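Local coordinates for protein alkane monooxygenase (Geobacillus thermodenitrificans, PDB 3B9O) that belongs to the luciferase-like monooxygenase family, is built on a TIM-barrel fold and binds flavin mononucleotide, at residues A[107-111]-A[142-148]; A[156-160]-A[203-207]. All coordinates share one frame; numbering follows the deposited sequence.

Contact 1. Residues A[107-111]-A[142-148]; sequences TTYEH and ADKNFGI
Tyr109, in the loop that follows strand 100-106 of the TIM barrel, reaches across to the end of helix 140-145 and the turn after it, where Ala142, Asp143, Phe146 and Ile148 meet its side chain. CG of Tyr109 lies anti to its carbonyl carbon (chi1 -52°), a setting that carries the phenol across to the helix end. At its tip, OH donates a short hydrogen bond to OD2 of Asp143 (2.5 Å), arriving from above the carboxylate plane, which stands 76° from the ring. The other oxygen, OD1, is held by Arg157 of helix 154-174. CB of Ala142 packs obliquely on the phenol, 3.4 Å from CZ of Tyr109. The Tyr109 and Phe146 rings are almost parallel, with planes 16° apart, but slid so far that they barely overlap; instead CB of Tyr109 sits over the centre of the Phe146 face in a CH-pi contact. CG of Glu110 also packs obliquely against this ring, 3.8 Å from CE2 of Phe146. A Schellman motif with Gly147 at C' ends the helix, Ile148 N bonding to Asp143 O, and turns the chain back to the tyrosine. There CD1 of Ile148 touches the ring edge, 3.8 Å from CD1 of Tyr109.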
ATOM      1  N   THR A 107       5.906  11.197   2.870  1.00 14.42           N
ATOM      2  CA  THR A 107       7.087  12.047   2.662  1.00 17.21           C
ATOM      3  C   THR A 107       6.938  13.509   3.195  1.00 19.95           C
ATOM      4  O   THR A 107       7.893  14.299   3.179  1.00 19.35           O
ATOM      5  CB  THR A 107       7.447  12.103   1.151  1.00 15.50           C
ATOM      6  OG1 THR A 107       6.300  12.459   0.369  1.00 17.49           O
ATOM      7  CG2 THR A 107       7.959  10.734   0.654  1.00  8.47           C
ATOM      8  N   THR A 108       5.764  13.848   3.684  1.00 19.38           N
ATOM      9  CA  THR A 108       5.413  15.258   3.842  1.00 26.91           C
ATOM     10  C   THR A 108       5.842  15.830   5.201  1.00 42.39           C
ATOM     11  O   THR A 108       6.164  17.022   5.274  1.00 21.84           O
ATOM     12  CB  THR A 108       3.923  15.484   3.535  1.00 19.54           C
ATOM     13  OG1 THR A 108       3.645  14.987   2.224  1.00 22.10           O
ATOM     14  CG2 THR A 108       3.544  16.967   3.589  1.00 24.74           C
ATOM     15  N   TYR A 109       5.883  14.977   6.245  1.00 27.62           N
ATOM     16  CA  TYR A 109       6.011  15.465   7.640  1.00 28.01           C
ATOM     17  C   TYR A 109       7.341  15.143   8.327  1.00 28.75           C
ATOM     18  O   TYR A 109       7.999  16.042   8.847  1.00 27.30           O
ATOM     19  CB  TYR A 109       4.783  15.029   8.500  1.00 20.84           C
ATOM     20  CG  TYR A 109       3.475  15.400   7.838  1.00 22.87           C
ATOM     21  CD1 TYR A 109       3.111  16.750   7.682  1.00 39.60           C
ATOM     22  CD2 TYR A 109       2.635  14.418   7.305  1.00 32.44           C
ATOM     23  CE1 TYR A 109       1.934  17.113   7.029  1.00 31.74           C
ATOM     24  CE2 TYR A 109       1.441  14.766   6.647  1.00 26.85           C
ATOM     25  CZ  TYR A 109       1.115  16.117   6.510  1.00 38.26           C
ATOM     26  OH  TYR A 109      -0.047  16.469   5.871  1.00 45.05           O
ATOM     27  N   GLU A 110       7.766  13.885   8.294  1.00 31.09           N
ATOM     28  CA  GLU A 110       8.895  13.461   9.131  1.00 23.10           C
ATOM     29  C   GLU A 110      10.196  13.291   8.317  1.00 29.02           C
ATOM     30  O   GLU A 110      10.156  12.851   7.155  1.00 26.20           O
ATOM     31  CB  GLU A 110       8.526  12.181   9.905  1.00 19.11           C
ATOM     32  CG  GLU A 110       7.192  12.251  10.725  1.00 26.29           C
ATOM     33  CD  GLU A 110       6.763  10.873  11.242  1.00 46.61           C
ATOM     34  OE1 GLU A 110       5.596  10.422  10.988  1.00 33.18           O
ATOM     35  OE2 GLU A 110       7.628  10.222  11.879  1.00 37.10           O
ATOM     36  N   HIS A 111      11.334  13.604   8.933  1.00 18.10           N
ATOM     37  CA  HIS A 111      12.607  13.723   8.216  1.00 22.10           C
ATOM     38  C   HIS A 111      13.064  12.393   7.641  1.00 19.58           C
ATOM     39  O   HIS A 111      12.953  11.349   8.311  1.00 19.43           O
ATOM     40  CB  HIS A 111      13.693  14.334   9.135  1.00 21.59           C
ATOM     41  CG  HIS A 111      14.952  14.710   8.409  1.00 20.45           C
ATOM     42  ND1 HIS A 111      15.205  15.998   7.978  1.00 25.80           N
ATOM     43  CD2 HIS A 111      15.997  13.962   7.989  1.00 14.44           C
ATOM     44  CE1 HIS A 111      16.369  16.033   7.348  1.00 20.39           C
ATOM     45  NE2 HIS A 111      16.869  14.806   7.333  1.00 24.58           N
ATOM     46  N   ALA A 142      -3.131  17.022   9.561  1.00 23.00           N
ATOM     47  CA  ALA A 142      -1.733  16.600   9.686  1.00 27.32           C
ATOM     48  C   ALA A 142      -0.760  17.816   9.563  1.00 32.28           C
ATOM     49  O   ALA A 142       0.154  17.991  10.376  1.00 24.82           O
ATOM     50  CB  ALA A 142      -1.406  15.500   8.677  1.00 20.33           C
ATOM     51  N   ASP A 143      -0.981  18.687   8.582  1.00 23.05           N
ATOM     52  CA  ASP A 143      -0.090  19.838   8.432  1.00 21.73           C
ATOM     53  C   ASP A 143      -0.125  20.787   9.632  1.00 29.10           C
ATOM     54  O   ASP A 143       0.921  21.370   9.990  1.00 36.03           O
ATOM     55  CB  ASP A 143      -0.371  20.587   7.132  1.00 29.89           C
ATOM     56  CG  ASP A 143      -0.207  19.703   5.939  1.00 21.86           C
ATOM     57  OD1 ASP A 143       0.786  19.849   5.215  1.00 59.20           O
ATOM     58  OD2 ASP A 143      -1.036  18.799   5.757  1.00 76.92           O
ATOM     59  N   LYS A 144      -1.306  20.932  10.238  1.00 20.32           N
ATOM     60  CA  LYS A 144      -1.474  21.734  11.453  1.00 28.60           C
ATOM     61  C   LYS A 144      -0.734  21.078  12.628  1.00 45.23           C
ATOM     62  O   LYS A 144      -0.027  21.749  13.374  1.00 26.22           O
ATOM     63  CB  LYS A 144      -2.953  21.866  11.822  1.00 28.12           C
ATOM     64  CG  LYS A 144      -3.847  22.720  10.893  1.00 44.33           C
ATOM     65  CD  LYS A 144      -5.337  22.617  11.345  1.00 52.65           C
ATOM     66  CE  LYS A 144      -5.704  23.694  12.408  1.00 79.62           C
ATOM     67  NZ  LYS A 144      -6.723  23.251  13.467  1.00 40.30           N
ATOM     68  N   ASN A 145      -0.917  19.767  12.784  1.00 25.74           N
ATOM     69  CA  ASN A 145      -0.348  19.019  13.912  1.00 17.63           C
ATOM     70  C   ASN A 145       1.149  18.693  13.867  1.00 40.99           C
ATOM     71  O   ASN A 145       1.748  18.359  14.890  1.00 32.56           O
ATOM     72  CB  ASN A 145      -1.168  17.767  14.139  1.00 20.64           C
ATOM     73  CG  ASN A 145      -2.477  18.086  14.764  1.00 34.31           C
ATOM     74  OD1 ASN A 145      -2.532  18.914  15.674  1.00 39.54           O
ATOM     75  ND2 ASN A 145      -3.551  17.495  14.262  1.00 30.97           N
ATOM     76  N   PHE A 146       1.739  18.757  12.680  1.00 29.20           N
ATOM     77  CA  PHE A 146       3.186  18.711  12.565  1.00 30.19           C
ATOM     78  C   PHE A 146       3.777  20.145  12.507  1.00 34.56           C
ATOM     79  O   PHE A 146       4.980  20.329  12.310  1.00 42.49           O
ATOM     80  CB  PHE A 146       3.617  17.833  11.386  1.00 29.60           C
ATOM     81  CG  PHE A 146       3.480  16.365  11.643  1.00 22.70           C
ATOM     82  CD1 PHE A 146       2.285  15.702  11.350  1.00 24.40           C
ATOM     83  CD2 PHE A 146       4.538  15.636  12.210  1.00 18.71           C
ATOM     84  CE1 PHE A 146       2.154  14.333  11.594  1.00 30.56           C
ATOM     85  CE2 PHE A 146       4.407  14.267  12.455  1.00 29.01           C
ATOM     86  CZ  PHE A 146       3.221  13.623  12.143  1.00 24.84           C
ATOM     87  N   GLY A 147       2.904  21.133  12.718  1.00 55.62           N
ATOM     88  CA  GLY A 147       3.237  22.557  12.770  1.00 48.48           C
ATOM     89  C   GLY A 147       3.956  23.058  11.529  1.00 66.31           C
ATOM     90  O   GLY A 147       4.862  23.900  11.636  1.00 62.30           O
ATOM     91  N   ILE A 148       3.585  22.529  10.358  1.00 42.08           N
ATOM     92  CA  ILE A 148       4.173  22.974   9.090  1.00 62.47           C
ATOM     93  C   ILE A 148       3.879  24.469   8.932  1.00 28.02           C
ATOM     94  O   ILE A 148       2.721  24.898   9.035  1.00 40.81           O
ATOM     95  CB  ILE A 148       3.639  22.191   7.828  1.00 47.25           C
ATOM     96  CG1 ILE A 148       3.664  20.661   8.015  1.00 46.57           C
ATOM     97  CG2 ILE A 148       4.368  22.653   6.561  1.00 37.83           C
ATOM     98  CD1 ILE A 148       5.050  19.992   8.179  1.00 56.26           C
TER

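Contact 2. Residues A[156-160]-A[203-207]; sequences ERYDL and GKYFE. With FMN (flavin mononucleotide), chain C.
The flavin mononucleotide pocket of this luciferase-like TIM-barrel protein includes Tyr158, on the first turns of helix 154-174, and the same turns pack against the loop 203-207. Leu160 is central to that packing. Its CG is anti to the backbone N (chi1 166°), and CD1 thereby touches both aromatic side chains of the loop, 3.5 Å from CG of Tyr205 and 3.6 Å from CE1 of Phe206. Over the Tyr205 ring, CD1 makes a CH-pi contact 29° off the normal, while CB of Leu160 lies above the ring centre on that face; CG of Lys204 covers the opposite face, so the phenol is sandwiched between aliphatic groups. OH of Tyr205 lies 3.4 Å from CG of the extended Glu156 chain and gives a weak hydrogen bond to OE2 of Glu156, whose carboxylate is turned 52° from the ring. NZ of Lys204 stays 4.5 Å from OE2 of Glu156, beyond a salt bridge. Farther along the helix, Glu163 accepts hydrogen bonds from the backbone N atoms of Tyr205 and Phe206, holding the turn to the helix. On the pocket side, OH of Tyr158 donates a hydrogen bond to O2P of flavin mononucleotide (2.6 Å), near the ring plane.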
ATOM      1  N   GLU A 156       3.527  20.284  -5.485  1.00 20.49           N
ATOM      2  CA  GLU A 156       4.751  20.570  -4.767  1.00 24.58           C
ATOM      3  C   GLU A 156       5.076  19.475  -3.715  1.00 20.22           C
ATOM      4  O   GLU A 156       6.237  19.172  -3.452  1.00 21.56           O
ATOM      5  CB  GLU A 156       4.623  21.938  -4.101  1.00 23.96           C
ATOM      6  CG  GLU A 156       5.843  22.373  -3.367  1.00 36.12           C
ATOM      7  CD  GLU A 156       5.768  23.825  -2.913  1.00 65.28           C
ATOM      8  OE1 GLU A 156       4.671  24.460  -3.022  1.00 46.40           O
ATOM      9  OE2 GLU A 156       6.833  24.305  -2.444  1.00 56.64           O
ATOM     10  N   ARG A 157       4.046  18.884  -3.128  1.00 19.19           N
ATOM     11  CA  ARG A 157       4.258  17.729  -2.248  1.00 22.62           C
ATOM     12  C   ARG A 157       4.998  16.577  -2.945  1.00 23.65           C
ATOM     13  O   ARG A 157       5.801  15.903  -2.306  1.00 26.83           O
ATOM     14  CB  ARG A 157       2.920  17.231  -1.691  1.00 19.95           C
ATOM     15  CG  ARG A 157       2.377  18.161  -0.612  1.00 23.77           C
ATOM     16  CD  ARG A 157       0.953  17.854  -0.230  1.00 25.90           C
ATOM     17  NE  ARG A 157       0.553  18.854   0.734  1.00 32.44           N
ATOM     18  CZ  ARG A 157       0.108  18.612   1.961  1.00 40.12           C
ATOM     19  NH1 ARG A 157      -0.073  17.369   2.399  1.00 41.02           N
ATOM     20  NH2 ARG A 157      -0.198  19.632   2.736  1.00 42.05           N
ATOM     21  N   TYR A 158       4.728  16.364  -4.236  1.00 23.26           N
ATOM     22  CA  TYR A 158       5.423  15.335  -5.024  1.00 21.59           C
ATOM     23  C   TYR A 158       6.875  15.692  -5.362  1.00 32.34           C
ATOM     24  O   TYR A 158       7.733  14.810  -5.429  1.00 22.37           O
ATOM     25  CB  TYR A 158       4.644  14.979  -6.302  1.00 19.20           C
ATOM     26  CG  TYR A 158       3.535  13.976  -6.065  1.00 27.74           C
ATOM     27  CD1 TYR A 158       2.202  14.368  -6.020  1.00 17.64           C
ATOM     28  CD2 TYR A 158       3.829  12.634  -5.854  1.00 24.56           C
ATOM     29  CE1 TYR A 158       1.178  13.421  -5.784  1.00 31.37           C
ATOM     30  CE2 TYR A 158       2.823  11.681  -5.609  1.00 21.74           C
ATOM     31  CZ  TYR A 158       1.503  12.069  -5.574  1.00 28.38           C
ATOM     32  OH  TYR A 158       0.518  11.108  -5.338  1.00 22.50           O
ATOM     33  N   ASP A 159       7.160  16.976  -5.560  1.00 20.85           N
ATOM     34  CA  ASP A 159       8.543  17.410  -5.705  1.00 17.23           C
ATOM     35  C   ASP A 159       9.348  17.150  -4.420  1.00 20.50           C
ATOM     36  O   ASP A 159      10.507  16.743  -4.475  1.00 20.50           O
ATOM     37  CB  ASP A 159       8.596  18.898  -6.048  1.00 28.94           C
ATOM     38  CG  ASP A 159       7.918  19.224  -7.391  1.00 34.54           C
ATOM     39  OD1 ASP A 159       7.944  18.400  -8.318  1.00 27.05           O
ATOM     40  OD2 ASP A 159       7.385  20.328  -7.497  1.00 30.22           O
ATOM     41  N   LEU A 160       8.733  17.426  -3.272  1.00 16.66           N
ATOM     42  CA  LEU A 160       9.323  17.122  -1.976  1.00 19.59           C
ATOM     43  C   LEU A 160       9.579  15.602  -1.844  1.00 26.08           C
ATOM     44  O   LEU A 160      10.673  15.166  -1.434  1.00 18.49           O
ATOM     45  CB  LEU A 160       8.407  17.650  -0.855  1.00 20.45           C
ATOM     46  CG  LEU A 160       8.684  17.141   0.564  1.00 20.74           C
ATOM     47  CD1 LEU A 160      10.084  17.522   1.031  1.00 25.56           C
ATOM     48  CD2 LEU A 160       7.654  17.687   1.516  1.00 19.74           C
ATOM     49  N   GLY A 203      19.839  19.907  -1.298  1.00 15.15           N
ATOM     50  CA  GLY A 203      18.788  20.198  -2.256  1.00 12.73           C
ATOM     51  C   GLY A 203      17.887  21.267  -1.711  1.00 23.69           C
ATOM     52  O   GLY A 203      18.192  21.863  -0.674  1.00 22.06           O
ATOM     53  N   LYS A 204      16.751  21.475  -2.368  1.00 17.75           N
ATOM     54  CA  LYS A 204      15.799  22.488  -1.967  1.00 25.98           C
ATOM     55  C   LYS A 204      15.178  22.259  -0.583  1.00 32.75           C
ATOM     56  O   LYS A 204      14.997  23.217   0.193  1.00 22.00           O
ATOM     57  CB  LYS A 204      14.703  22.589  -3.018  1.00 22.00           C
ATOM     58  CG  LYS A 204      13.483  23.405  -2.639  1.00 23.38           C
ATOM     59  CD  LYS A 204      12.599  23.589  -3.856  1.00 18.88           C
ATOM     60  CE  LYS A 204      11.600  24.698  -3.632  1.00 26.87           C
ATOM     61  NZ  LYS A 204      10.660  24.660  -4.763  1.00 33.33           N
ATOM     62  N   TYR A 205      14.823  21.002  -0.292  1.00 19.47           N
ATOM     63  CA  TYR A 205      14.140  20.685   0.964  1.00 21.26           C
ATOM     64  C   TYR A 205      15.060  20.132   2.040  1.00 21.26           C
ATOM     65  O   TYR A 205      14.807  20.350   3.211  1.00 26.95           O
ATOM     66  CB  TYR A 205      12.962  19.733   0.743  1.00 21.41           C
ATOM     67  CG  TYR A 205      11.921  20.294  -0.200  1.00 22.15           C
ATOM     68  CD1 TYR A 205      11.000  21.250   0.236  1.00 28.29           C
ATOM     69  CD2 TYR A 205      11.863  19.879  -1.523  1.00 14.84           C
ATOM     70  CE1 TYR A 205      10.059  21.770  -0.628  1.00 24.81           C
ATOM     71  CE2 TYR A 205      10.936  20.409  -2.390  1.00 23.31           C
ATOM     72  CZ  TYR A 205      10.038  21.334  -1.927  1.00 19.62           C
ATOM     73  OH  TYR A 205       9.111  21.839  -2.785  1.00 39.37           O
ATOM     74  N   PHE A 206      16.118  19.447   1.651  1.00 14.37           N
ATOM     75  CA  PHE A 206      16.983  18.737   2.598  1.00 18.03           C
ATOM     76  C   PHE A 206      18.457  19.018   2.444  1.00 11.80           C
ATOM     77  O   PHE A 206      18.974  19.203   1.335  1.00 17.29           O
ATOM     78  CB  PHE A 206      16.735  17.216   2.456  1.00 13.66           C
ATOM     79  CG  PHE A 206      15.315  16.829   2.708  1.00 14.28           C
ATOM     80  CD1 PHE A 206      14.531  16.308   1.689  1.00 18.76           C
ATOM     81  CD2 PHE A 206      14.765  16.998   3.987  1.00 21.67           C
ATOM     82  CE1 PHE A 206      13.206  15.952   1.929  1.00 20.23           C
ATOM     83  CE2 PHE A 206      13.460  16.656   4.251  1.00 15.98           C
ATOM     84  CZ  PHE A 206      12.663  16.136   3.217  1.00 24.77           C
ATOM     85  N   GLU A 207      19.142  18.968   3.569  1.00 17.49           N
ATOM     86  CA  GLU A 207      20.583  19.013   3.631  1.00 16.52           C
ATOM     87  C   GLU A 207      21.013  17.879   4.571  1.00 16.58           C
ATOM     88  O   GLU A 207      20.772  17.941   5.785  1.00 27.43           O
ATOM     89  CB  GLU A 207      21.039  20.378   4.181  1.00 17.23           C
ATOM     90  CG  GLU A 207      22.555  20.607   4.082  1.00 36.75           C
ATOM     91  CD  GLU A 207      22.961  20.981   2.667  1.00 47.06           C
ATOM     92  OE1 GLU A 207      22.184  21.676   1.962  1.00 59.16           O
ATOM     93  OE2 GLU A 207      24.067  20.584   2.248  1.00 72.43           O
TER
HETATM   94  N1  FMN C 441      -3.231   8.197   0.898  1.00 55.89           N
HETATM   95  C2  FMN C 441      -2.853   8.053   2.189  1.00 87.73           C
HETATM   96  O2  FMN C 441      -2.540   9.093   2.839  1.00 53.32           O
HETATM   97  N3  FMN C 441      -2.827   6.790   2.727  1.00 53.06           N
HETATM   98  C4  FMN C 441      -3.164   5.686   1.987  1.00 58.29           C
HETATM   99  O4  FMN C 441      -3.122   4.545   2.496  1.00 56.77           O
HETATM  100  C4A FMN C 441      -3.548   5.831   0.645  1.00 44.69           C
HETATM  101  N5  FMN C 441      -3.890   4.774  -0.152  1.00 53.21           N
HETATM  102  C5A FMN C 441      -4.273   4.988  -1.451  1.00 66.26           C
HETATM  103  C6  FMN C 441      -4.643   3.926  -2.299  1.00 52.67           C
HETATM  104  C7  FMN C 441      -5.021   4.165  -3.635  1.00 41.13           C
HETATM  105  C7M FMN C 441      -5.426   3.035  -4.557  1.00 65.89           C
HETATM  106  C8  FMN C 441      -5.023   5.461  -4.130  1.00 62.37           C
HETATM  107  C8M FMN C 441      -5.430   5.731  -5.560  1.00 56.28           C
HETATM  108  C9  FMN C 441      -4.661   6.528  -3.299  1.00 40.44           C
HETATM  109  C9A FMN C 441      -4.289   6.304  -1.961  1.00 71.07           C
HETATM  110  N10 FMN C 441      -3.939   7.343  -1.159  1.00 83.50           N
HETATM  111  C10 FMN C 441      -3.580   7.130   0.124  1.00 70.05           C
HETATM  112  C1' FMN C 441      -3.937   8.737  -1.652  1.00 64.74           C
HETATM  113  C2' FMN C 441      -2.510   9.137  -2.064  1.00 60.62           C
HETATM  114  O2' FMN C 441      -1.585   8.081  -1.802  1.00 43.14           O
HETATM  115  C3' FMN C 441      -1.962  10.414  -1.406  1.00 60.97           C
HETATM  116  O3' FMN C 441      -2.170  10.451   0.023  1.00 46.02           O
HETATM  117  C4' FMN C 441      -2.393  11.706  -2.135  1.00 72.58           C
HETATM  118  O4' FMN C 441      -2.973  12.659  -1.239  1.00 84.09           O
HETATM  119  C5' FMN C 441      -3.367  11.493  -3.299  1.00 65.18           C
HETATM  120  O5' FMN C 441      -2.537  11.333  -4.443  1.00 47.04           O
HETATM  121  P   FMN C 441      -2.975  11.787  -5.920  1.00 51.81           P
HETATM  122  O1P FMN C 441      -3.690  13.113  -5.720  1.00 71.81           O
HETATM  123  O2P FMN C 441      -1.660  11.856  -6.639  1.00 30.75           O
HETATM  124  O3P FMN C 441      -3.947  10.733  -6.416  1.00 63.87           O

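From the N terminus, the chain leaves barrel strand 100-106 through 107-111, runs through helix 112-125 and strand 130-135, and returns at 142-148, where contact 1 closes a loop with 30 residues between its segments. Helix 154-174 follows and opens contact 2, which closes after a further 42 residues at the turn 203-207. The two contacts are thus in series, neither nested nor crossed, yet their centres are only about 13 Å apart. Arg157 joins them through a salt bridge, its NH2 2.7 Å from OD1 of Asp143. CD2 of Leu160 also packs against O of Thr107. Helix 154-174 therefore ties the loop 107-111 and the end of helix 140-145 to the turn 203-207.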